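Local coordinates for phosphotriesterase, putative (Deinococcus radiodurans, PDB 4J35), which probably acts as a lactonase that uses two divalent metal ions, here engineered toward organophosphate hydrolysis, at residues F40-A43 / A44-S48; S118-Y121 / E122-R125; T152-E155 / Q156-F159; W267-G271 / R272-I276. The protein carries 7 engineered substitutions. All blocks are in the same frame, centred on the assembly; numbering follows the deposited sequence.

Interaction 1: residues F40-A43 / A44-S48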
loop_
_atom_site.group_PDB
_atom_site.type_symbol
_atom_site.label_atom_id
_atom_site.label_comp_id
_atom_site.label_asym_id
_atom_site.label_seq_id
_atom_site.Cartn_x
_atom_site.Cartn_y
_atom_site.Cartn_z
ATOM N N PHE A 40 15.372 -1.141 17.584
ATOM C CA PHE A 40 15.458 -1.793 16.287
ATOM C C PHE A 40 16.647 -2.752 16.275
ATOM O O PHE A 40 17.766 -2.342 16.550
ATOM C CB PHE A 40 15.639 -0.750 15.194
ATOM C CG PHE A 40 15.598 -1.303 13.805
ATOM C CD1 PHE A 40 14.612 -2.194 13.430
ATOM C CD2 PHE A 40 16.528 -0.906 12.860
ATOM C CE1 PHE A 40 14.552 -2.683 12.139
ATOM C CE2 PHE A 40 16.479 -1.396 11.560
ATOM C CZ PHE A 40 15.490 -2.280 11.202
ATOM N N ASP A 41 16.402 -4.012 15.948
ATOM C CA ASP A 41 17.476 -4.985 15.827
ATOM C C ASP A 41 17.798 -5.095 14.365
ATOM O O ASP A 41 17.171 -5.867 13.631
ATOM C CB ASP A 41 17.073 -6.352 16.384
ATOM C CG ASP A 41 18.227 -7.368 16.341
ATOM O OD1 ASP A 41 19.241 -7.105 15.651
ATOM O OD2 ASP A 41 18.124 -8.426 17.001
ATOM N N HIS A 42 18.767 -4.306 13.932
ATOM C CA HIS A 42 19.020 -4.147 12.512
ATOM C C HIS A 42 19.440 -5.462 11.850
ATOM O O HIS A 42 18.964 -5.794 10.769
ATOM C CB HIS A 42 20.075 -3.074 12.291
ATOM C CG HIS A 42 20.457 -2.891 10.852
ATOM N ND1 HIS A 42 21.256 -3.787 10.178
ATOM C CD2 HIS A 42 20.168 -1.907 9.972
ATOM C CE1 HIS A 42 21.428 -3.370 8.935
ATOM N NE2 HIS A 42 20.780 -2.230 8.785
ATOM N N ALA A 43 20.329 -6.214 12.495
ATOM C CA ALA A 43 20.804 -7.462 11.911
ATOM C C ALA A 43 19.669 -8.465 11.786
ATOM O O ALA A 43 19.553 -9.136 10.780
ATOM C CB ALA A 43 21.960 -8.077 12.761
ATOM N N ALA A 44 18.858 -8.588 12.831
ATOM C CA ALA A 44 17.749 -9.537 12.839
ATOM C C ALA A 44 16.694 -9.165 11.785
ATOM O O ALA A 44 16.119 -10.040 11.135
ATOM C CB ALA A 44 17.105 -9.581 14.223
ATOM N N ALA A 45 16.443 -7.867 11.628
ATOM C CA ALA A 45 15.467 -7.398 10.647
ATOM C C ALA A 45 15.966 -7.651 9.228
ATOM O O ALA A 45 15.221 -8.098 8.352
ATOM C CB ALA A 45 15.187 -5.905 10.853
ATOM N N LEU A 46 17.219 -7.299 8.983
ATOM C CA LEU A 46 17.811 -7.506 7.665
ATOM C C LEU A 46 17.758 -8.968 7.273
ATOM O O LEU A 46 17.431 -9.303 6.137
ATOM C CB LEU A 46 19.263 -7.025 7.630
ATOM C CG LEU A 46 19.927 -7.100 6.245
ATOM C CD1 LEU A 46 19.223 -6.197 5.266
ATOM C CD2 LEU A 46 21.398 -6.729 6.315
ATOM N N ALA A 47 18.095 -9.849 8.209
ATOM C CA ALA A 47 18.066 -11.273 7.925
ATOM C C ALA A 47 16.659 -11.740 7.590
ATOM O O ALA A 47 16.445 -12.446 6.604
ATOM C CB ALA A 47 18.632 -12.070 9.115
ATOM N N SER A 48 15.693 -11.350 8.412
ATOM C CA SER A 48 14.326 -11.810 8.230
ATOM C C SER A 48 13.725 -11.279 6.919
ATOM O O SER A 48 13.095 -12.023 6.166
ATOM C CB SER A 48 13.489 -11.360 9.422
ATOM O OG SER A 48 12.181 -11.891 9.346
#
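With chi1 at -177°, Asp41 turns its CG away from its own backbone N and to the side of its carbonyl carbon, which sets the carboxylate beside Ala44 in the first turn of helix 42-58. Phe40 has nearly the same first torsion (-174°), and this carries its ring to the methyl of Ala45. Asp41 stands at the N-cap: its OD1 accepts from Ala44 N at 3.2 Å. The bond is almost straight at the hydrogen, yet the donor approaches from above the carboxylate, 72° out of its plane. The other oxygen, Asp41 OD2, rests against the methyl, 3.2 Å from Ala44 CB. Backbone bonds take over at once in the i to i+4 pattern of an alpha helix: Ala45 N to Asp41 O at 2.9 Å, Leu46 N to His42 O at 2.9 Å and Ala47 N to Ala43 O at 3.0 Å. The Phe40 ring reaches Ala45 obliquely, with CE1 3.5 Å from Ala45 CB, while His42 CA lies over one ring face near its rim. His42 and Leu46 meet more loosely, CE1 to CD2 at 4.3 Å. Helix 76-86 receives this side of the turn: Phe78 packs edge-to-face with Phe40 and touches Ala45 and Leu46, and Glu81 OE2 is hydrogen-bonded to His42 NE2. The chemistry is that of a helix start within a beta-alpha-beta crossover: an amide of the first turn finds its acceptor in a side chain, and the carboxylate's negative charge would probably interact favourably with the positive end of the helix dipole.

Interaction 2: residues S118-Y121 / E122-R125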
loop_
_atom_site.group_PDB
_atom_site.type_symbol
_atom_site.label_atom_id
_atom_site.label_comp_id
_atom_site.label_asym_id
_atom_site.label_seq_id
_atom_site.Cartn_x
_atom_site.Cartn_y
_atom_site.Cartn_z
ATOM N N SER A 118 0.250 23.531 1.536
ATOM C CA SER A 118 1.454 23.842 0.780
ATOM C C SER A 118 2.704 23.223 1.413
ATOM O O SER A 118 3.617 22.821 0.699
ATOM C CB SER A 118 1.614 25.353 0.623
ATOM O OG SER A 118 0.589 25.845 -0.232
ATOM N N GLU A 119 2.756 23.151 2.739
ATOM C CA GLU A 119 3.889 22.501 3.396
ATOM C C GLU A 119 3.932 21.027 3.091
ATOM O O GLU A 119 5.011 20.457 2.852
ATOM C CB GLU A 119 3.855 22.734 4.917
ATOM C CG GLU A 119 4.146 24.205 5.252
ATOM C CD GLU A 119 3.950 24.516 6.728
ATOM O OE1 GLU A 119 3.360 23.674 7.427
ATOM O OE2 GLU A 119 4.387 25.595 7.182
ATOM N N ILE A 120 2.763 20.399 3.105
ATOM C CA ILE A 120 2.656 18.983 2.786
ATOM C C ILE A 120 3.019 18.758 1.330
ATOM O O ILE A 120 3.743 17.850 0.989
ATOM C CB ILE A 120 1.234 18.470 3.069
ATOM C CG1 ILE A 120 0.952 18.602 4.570
ATOM C CG2 ILE A 120 1.074 17.024 2.572
ATOM C CD1 ILE A 120 -0.496 18.446 4.946
ATOM N N TYR A 121 2.507 19.616 0.461
ATOM C CA TYR A 121 2.830 19.516 -0.932
ATOM C C TYR A 121 4.347 19.548 -1.129
ATOM O O TYR A 121 4.876 18.767 -1.936
ATOM C CB TYR A 121 2.155 20.672 -1.687
ATOM C CG TYR A 121 2.814 20.981 -3.001
ATOM C CD1 TYR A 121 2.579 20.200 -4.121
ATOM C CD2 TYR A 121 3.683 22.055 -3.113
ATOM C CE1 TYR A 121 3.196 20.485 -5.344
ATOM C CE2 TYR A 121 4.306 22.348 -4.312
ATOM C CZ TYR A 121 4.063 21.558 -5.421
ATOM O OH TYR A 121 4.683 21.868 -6.609
ATOM N N GLU A 122 5.040 20.449 -0.425
ATOM C CA GLU A 122 6.489 20.607 -0.618
ATOM C C GLU A 122 7.226 19.356 -0.179
ATOM O O GLU A 122 8.186 18.919 -0.823
ATOM C CB GLU A 122 7.038 21.780 0.177
ATOM C CG GLU A 122 6.593 23.132 -0.308
ATOM C CD GLU A 122 7.127 23.474 -1.711
ATOM O OE1 GLU A 122 8.108 22.843 -2.177
ATOM O OE2 GLU A 122 6.559 24.391 -2.345
ATOM N N MET A 123 6.790 18.787 0.932
ATOM C CA MET A 123 7.387 17.518 1.395
ATOM C C MET A 123 7.179 16.418 0.361
ATOM O O MET A 123 8.111 15.673 -0.016
ATOM C CB MET A 123 6.770 17.119 2.744
ATOM C CG MET A 123 7.110 15.695 3.182
ATOM S SD MET A 123 6.169 15.256 4.668
ATOM C CE MET A 123 4.670 14.690 3.860
ATOM N N MET A 124 5.951 16.252 -0.100
ATOM C CA MET A 124 5.706 15.190 -1.052
ATOM C C MET A 124 6.530 15.415 -2.310
ATOM O O MET A 124 7.161 14.490 -2.812
ATOM C CB MET A 124 4.228 15.115 -1.403
ATOM C CG MET A 124 3.364 14.549 -0.295
ATOM S SD MET A 124 1.610 14.673 -0.731
ATOM C CE MET A 124 0.901 13.801 0.673
ATOM N N ARG A 125 6.533 16.652 -2.810
ATOM C CA ARG A 125 7.178 16.930 -4.082
ATOM C C ARG A 125 8.660 16.634 -3.961
ATOM O O ARG A 125 9.248 16.021 -4.846
ATOM C CB ARG A 125 6.980 18.390 -4.502
ATOM C CG ARG A 125 7.593 18.676 -5.888
ATOM C CD ARG A 125 7.624 20.147 -6.234
ATOM N NE ARG A 125 8.267 20.959 -5.199
ATOM C CZ ARG A 125 9.582 21.020 -4.990
ATOM N NH1 ARG A 125 10.421 20.304 -5.736
ATOM N NH2 ARG A 125 10.069 21.794 -4.019
#
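Ser118 O accepts from Glu122 N at 3.0 Å and also lies 3.2 Å from Glu122 CG, while Ser118 OG is bonded to Asp115. Next, Glu119 O takes Met123 N at 3.1 Å; its carboxylate turns away to a salt bridge with Arg110. Ile120 O receives Met124 N, and the side chains of these two residues run side by side, Ile120 CG2 to Met124 CE at 3.7 Å. Tyr121 carries most of the contact. Its CG, set opposite the backbone N (chi1 158°), lays the ring alongside both Glu122 and Arg125, which meet it from the same side: Glu122 OE2 approaches Tyr121 CE2 to 3.6 Å, with ring and carboxylate planes 80° apart, and Arg125 CB lies over one ring face. Tyr121 OH touches Arg125 CD at 3.4 Å and bonds to Glu168. Arg125, bent at chi3 (53°), then reaches back so that NH2 meets Glu122 OE1 at 2.9 Å, a salt bridge with the acceptor close to the guanidinium plane. Cutting Tyr121 back to an alanine is likely to open a gap beside the aliphatic part of Arg125, leave Glu168 without its hydroxyl mate and deprive Arg164 of the ring. Within helix 116-129, Ile120, Tyr121 and Met124 face helix 153-169, where Arg164 makes a cation-pi contact with the Tyr121 ring; Met123 instead packs on Asn70 and Phe96 in loops.

Interaction 3: residues T152-E155 / Q156-F159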
loop_
_atom_site.group_PDB
_atom_site.type_symbol
_atom_site.label_atom_id
_atom_site.label_comp_id
_atom_site.label_asym_id
_atom_site.label_seq_id
_atom_site.Cartn_x
_atom_site.Cartn_y
_atom_site.Cartn_z
ATOM N N THR A 152 -11.696 13.424 6.564
ATOM C CA THR A 152 -11.766 14.614 7.437
ATOM C C THR A 152 -11.061 15.824 6.822
ATOM O O THR A 152 -10.219 15.673 5.948
ATOM C CB THR A 152 -11.155 14.333 8.818
ATOM O OG1 THR A 152 -9.730 14.263 8.706
ATOM C CG2 THR A 152 -11.694 13.052 9.401
ATOM N N PRO A 153 -11.399 17.043 7.280
ATOM C CA PRO A 153 -10.754 18.230 6.707
ATOM C C PRO A 153 -9.217 18.189 6.800
ATOM O O PRO A 153 -8.520 18.608 5.875
ATOM C CB PRO A 153 -11.333 19.383 7.537
ATOM C CG PRO A 153 -11.932 18.734 8.752
ATOM C CD PRO A 153 -12.388 17.397 8.310
ATOM N N TYR A 154 -8.709 17.698 7.909
ATOM C CA TYR A 154 -7.288 17.433 8.059
ATOM C C TYR A 154 -6.715 16.441 7.020
ATOM O O TYR A 154 -5.702 16.700 6.385
ATOM C CB TYR A 154 -7.044 16.864 9.432
ATOM C CG TYR A 154 -5.601 16.585 9.668
ATOM C CD1 TYR A 154 -4.663 17.593 9.546
ATOM C CD2 TYR A 154 -5.175 15.330 10.013
ATOM C CE1 TYR A 154 -3.335 17.346 9.762
ATOM C CE2 TYR A 154 -3.847 15.068 10.229
ATOM C CZ TYR A 154 -2.938 16.093 10.125
ATOM O OH TYR A 154 -1.612 15.844 10.326
ATOM N N GLU A 155 -7.340 15.291 6.887
ATOM C CA GLU A 155 -6.970 14.342 5.834
ATOM C C GLU A 155 -7.044 14.997 4.447
ATOM O O GLU A 155 -6.238 14.713 3.570
ATOM C CB GLU A 155 -7.869 13.119 5.930
ATOM C CG GLU A 155 -7.459 12.167 7.055
ATOM C CD GLU A 155 -8.614 11.337 7.592
ATOM O OE1 GLU A 155 -9.702 11.370 6.981
ATOM O OE2 GLU A 155 -8.426 10.637 8.614
ATOM N N GLN A 156 -7.970 15.920 4.238
ATOM C CA GLN A 156 -8.109 16.478 2.904
ATOM C C GLN A 156 -6.928 17.352 2.516
ATOM O O GLN A 156 -6.631 17.533 1.338
ATOM C CB GLN A 156 -9.433 17.213 2.755
ATOM C CG GLN A 156 -10.604 16.244 2.746
ATOM C CD GLN A 156 -11.874 16.912 2.301
ATOM O OE1 GLN A 156 -11.878 17.651 1.315
ATOM N NE2 GLN A 156 -12.957 16.677 3.033
ATOM N N LEU A 157 -6.229 17.867 3.511
ATOM C CA LEU A 157 -5.031 18.640 3.240
ATOM C C LEU A 157 -4.111 17.791 2.387
ATOM O O LEU A 157 -3.528 18.289 1.433
ATOM C CB LEU A 157 -4.323 19.003 4.552
ATOM C CG LEU A 157 -5.147 19.892 5.503
ATOM C CD1 LEU A 157 -4.520 19.898 6.877
ATOM C CD2 LEU A 157 -5.248 21.296 4.974
ATOM N N PHE A 158 -3.961 16.518 2.787
ATOM C CA PHE A 158 -3.057 15.599 2.133
ATOM C C PHE A 158 -3.579 15.204 0.755
ATOM O O PHE A 158 -2.807 15.124 -0.186
ATOM C CB PHE A 158 -2.811 14.355 3.007
ATOM C CG PHE A 158 -2.140 14.688 4.355
ATOM C CD1 PHE A 158 -2.892 15.110 5.440
ATOM C CD2 PHE A 158 -0.754 14.556 4.521
ATOM C CE1 PHE A 158 -2.264 15.424 6.679
ATOM C CE2 PHE A 158 -0.140 14.894 5.735
ATOM C CZ PHE A 158 -0.903 15.307 6.812
ATOM N N PHE A 159 -4.884 14.968 0.636
ATOM C CA PHE A 159 -5.463 14.668 -0.675
ATOM C C PHE A 159 -5.191 15.803 -1.654
ATOM O O PHE A 159 -4.843 15.550 -2.820
ATOM C CB PHE A 159 -6.975 14.358 -0.579
ATOM C CG PHE A 159 -7.293 12.943 -0.132
ATOM C CD1 PHE A 159 -6.970 12.505 1.149
ATOM C CD2 PHE A 159 -7.925 12.050 -0.995
ATOM C CE1 PHE A 159 -7.252 11.213 1.572
ATOM C CE2 PHE A 159 -8.212 10.743 -0.582
ATOM C CZ PHE A 159 -7.879 10.323 0.694
#
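Phe158 meets the preceding turn along its whole length. Its CB lies 3.5 Å from Glu155 O, and CG still borders that carbonyl, which sits near the ring plane at the edge. Farther out, CD1 comes 3.4 Å from Tyr154 O. CE1 then stands over one face of the Tyr154 ring, 3.6 Å from Tyr154 CZ, and Phe158 CZ ends 3.6 Å from Tyr154 OH. The pair is T-shaped, with the Phe158 edge on the Tyr154 face: ring centroids are 5.3 Å apart and the planes 85° to each other. Tyr154 reaches this place because its CG stands opposite the backbone N (chi1 -179°); beside it, Leu157 CD1 touches Tyr154 CD1. Helix 153-169 opens with a capping box, in which Thr152 OG1 accepts from Glu155 N at 3.2 Å and Glu155 OE1 accepts in return from Thr152 N at 2.9 Å. The other carboxylate oxygen, Glu155 OE2, is bonded to Ser147 OG and Glu99 N, so this buried group is held from both oxygens. Several early backbone bonds of the helix are weak, but Phe159 N bonds well to Glu155 O. Phe159 itself packs on Gln186, Leu189 and Leu190 of helix 183-192.

Interaction 4: residues W267-G271 / R272-I276. Engineered in segment 272-276: Leu274 (natural residue Pro).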
loop_
_atom_site.group_PDB
_atom_site.type_symbol
_atom_site.label_atom_id
_atom_site.label_comp_id
_atom_site.label_asym_id
_atom_site.label_seq_id
_atom_site.Cartn_x
_atom_site.Cartn_y
_atom_site.Cartn_z
ATOM N N TRP A 267 6.603 -7.479 7.463
ATOM C CA TRP A 267 7.629 -8.531 7.518
ATOM C C TRP A 267 8.447 -8.461 8.772
ATOM O O TRP A 267 9.032 -9.463 9.200
ATOM C CB TRP A 267 8.583 -8.470 6.345
ATOM C CG TRP A 267 7.901 -8.404 5.013
ATOM C CD1 TRP A 267 6.551 -8.442 4.751
ATOM C CD2 TRP A 267 8.554 -8.261 3.761
ATOM N NE1 TRP A 267 6.336 -8.328 3.380
ATOM C CE2 TRP A 267 7.552 -8.206 2.760
ATOM C CE3 TRP A 267 9.900 -8.181 3.380
ATOM C CZ2 TRP A 267 7.858 -8.077 1.409
ATOM C CZ3 TRP A 267 10.198 -8.044 2.032
ATOM C CH2 TRP A 267 9.181 -7.988 1.066
ATOM N N HIS A 268 8.526 -7.282 9.365
ATOM C CA HIS A 268 9.250 -7.133 10.632
ATOM C C HIS A 268 8.628 -6.014 11.427
ATOM O O HIS A 268 8.516 -4.904 10.962
ATOM C CB HIS A 268 10.708 -6.799 10.380
ATOM C CG HIS A 268 11.494 -6.541 11.627
ATOM N ND1 HIS A 268 12.118 -7.546 12.325
ATOM C CD2 HIS A 268 11.757 -5.396 12.296
ATOM C CE1 HIS A 268 12.746 -7.031 13.370
ATOM N NE2 HIS A 268 12.546 -5.727 13.372
ATOM N N TRP A 269 8.212 -6.314 12.637
ATOM C CA TRP A 269 7.490 -5.331 13.417
ATOM C C TRP A 269 8.430 -4.462 14.280
ATOM O O TRP A 269 9.383 -4.965 14.893
ATOM C CB TRP A 269 6.450 -6.110 14.214
ATOM C CG TRP A 269 5.901 -5.521 15.441
ATOM C CD1 TRP A 269 6.417 -5.619 16.724
ATOM C CD2 TRP A 269 4.661 -4.828 15.559
ATOM N NE1 TRP A 269 5.583 -4.989 17.616
ATOM C CE2 TRP A 269 4.499 -4.492 16.934
ATOM C CE3 TRP A 269 3.677 -4.440 14.635
ATOM C CZ2 TRP A 269 3.396 -3.786 17.401
ATOM C CZ3 TRP A 269 2.585 -3.732 15.098
ATOM C CH2 TRP A 269 2.452 -3.410 16.477
ATOM N N LEU A 270 8.180 -3.160 14.305
ATOM C CA LEU A 270 8.974 -2.237 15.135
ATOM C C LEU A 270 8.390 -2.095 16.539
ATOM O O LEU A 270 7.177 -2.152 16.737
ATOM C CB LEU A 270 9.110 -0.857 14.455
ATOM C CG LEU A 270 9.664 -0.955 13.025
ATOM C CD1 LEU A 270 9.596 0.410 12.326
ATOM C CD2 LEU A 270 11.100 -1.496 13.018
ATOM N N GLY A 271 9.272 -1.914 17.516
ATOM C CA GLY A 271 8.858 -1.881 18.903
ATOM C C GLY A 271 9.181 -3.209 19.542
ATOM O O GLY A 271 9.911 -4.017 18.961
ATOM N N ARG A 272 8.663 -3.436 20.745
ATOM C CA ARG A 272 8.823 -4.718 21.389
ATOM C C ARG A 272 7.982 -5.733 20.639
ATOM O O ARG A 272 6.896 -5.417 20.188
ATOM C CB ARG A 272 8.332 -4.661 22.838
ATOM C CG ARG A 272 9.396 -4.415 23.862
ATOM C CD ARG A 272 8.787 -4.420 25.257
ATOM N NE ARG A 272 8.183 -3.133 25.623
ATOM C CZ ARG A 272 7.750 -2.863 26.855
ATOM N NH1 ARG A 272 7.782 -3.822 27.788
ATOM N NH2 ARG A 272 7.249 -1.672 27.144
ATOM N N PRO A 273 8.467 -6.975 20.538
ATOM C CA PRO A 273 7.628 -8.031 19.974
ATOM C C PRO A 273 6.316 -8.104 20.734
ATOM O O PRO A 273 6.275 -7.867 21.948
ATOM C CB PRO A 273 8.443 -9.304 20.226
ATOM C CG PRO A 273 9.842 -8.841 20.384
ATOM C CD PRO A 273 9.738 -7.498 21.054
ATOM N N LEU A 274 5.263 -8.443 20.010
ATOM C CA LEU A 274 3.924 -8.530 20.552
ATOM C C LEU A 274 3.339 -9.893 20.224
ATOM O O LEU A 274 3.174 -10.241 19.049
ATOM C CB LEU A 274 3.054 -7.445 19.919
ATOM C CG LEU A 274 1.575 -7.460 20.274
ATOM C CD1 LEU A 274 1.358 -7.542 21.779
ATOM C CD2 LEU A 274 0.936 -6.212 19.711
ATOM N N ALA A 275 3.020 -10.651 21.266
ATOM C CA ALA A 275 2.468 -11.992 21.115
ATOM C C ALA A 275 1.017 -11.940 20.677
ATOM O O ALA A 275 0.198 -11.227 21.257
ATOM C CB ALA A 275 2.582 -12.749 22.421
ATOM N N ILE A 276 0.705 -12.705 19.644
ATOM C CA ILE A 276 -0.664 -12.814 19.154
ATOM C C ILE A 276 -1.458 -13.726 20.089
ATOM O O ILE A 276 -1.030 -14.840 20.350
ATOM C CB ILE A 276 -0.675 -13.400 17.739
ATOM C CG1 ILE A 276 0.154 -12.507 16.818
ATOM C CG2 ILE A 276 -2.103 -13.536 17.228
ATOM C CD1 ILE A 276 -0.341 -11.054 16.744
#
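Trp269 NE1 donates to Arg272 O at 2.9 Å, tying the indole to the backbone of the turn that follows its strand. The oxygen lies at the edge of the indole and almost in its plane, where the N-H also lies, but the bond is bent at the hydrogen and the donor sits 37° above the carbonyl plane. The same oxygen is 3.5 Å from Trp269 CD1. Two looser contacts meet the indole obliquely from the same side: Trp269 CD1 to Pro273 CA at 4.2 Å, and Trp269 CZ2 to CD2 of the engineered Leu274, also at 4.2 Å. The indole's CG is turned away from the backbone N (chi1 157°), which points the ring at the returning chain. A phenylalanine in place of Trp269 would probably leave Arg272 O without its indole donor and set that turn freer to move. Behind these contacts, Gly271 makes the corner at positive phi (102°); a CB there would strike Arg272 N and the carbonyl oxygen before it. Arg272 is anchored by a salt bridge from NE to Asp34, Leu270 bonds through its backbone to Phe26, and Trp269 rests on Leu28. This is the loop that follows Asp264 and strand 266-269 in the TIM barrel, and the Trp269 side chain is about 11 Å from a bound cobalt, consistent with a place at the rim of the binuclear metal site.

Overall arrangement
Along the chain the four contacts follow one another in the order 1, 2, 3, 4, all within the phosphotriesterase-family TIM barrel, and form two pairs. Interactions 1 and 4 have centres 12 Å apart and touch, Phe40 CD1 reaching Leu270 CD2 at 3.6 Å; here helix 42-58 packs against strand 266-269, which neighbours strand 17-26. Interactions 2 and 3 lie 13 Å apart on successive outer helices, 116-129 and 153-169, with Ile120 CG2 3.6 Å from Phe158 CD2. Centres of interactions from different pairs are about 30 to 35 Å apart, and nearest atoms about 17 Å or more, so the pairs make no direct contact and are separate patches of the barrel's outer layer and rim.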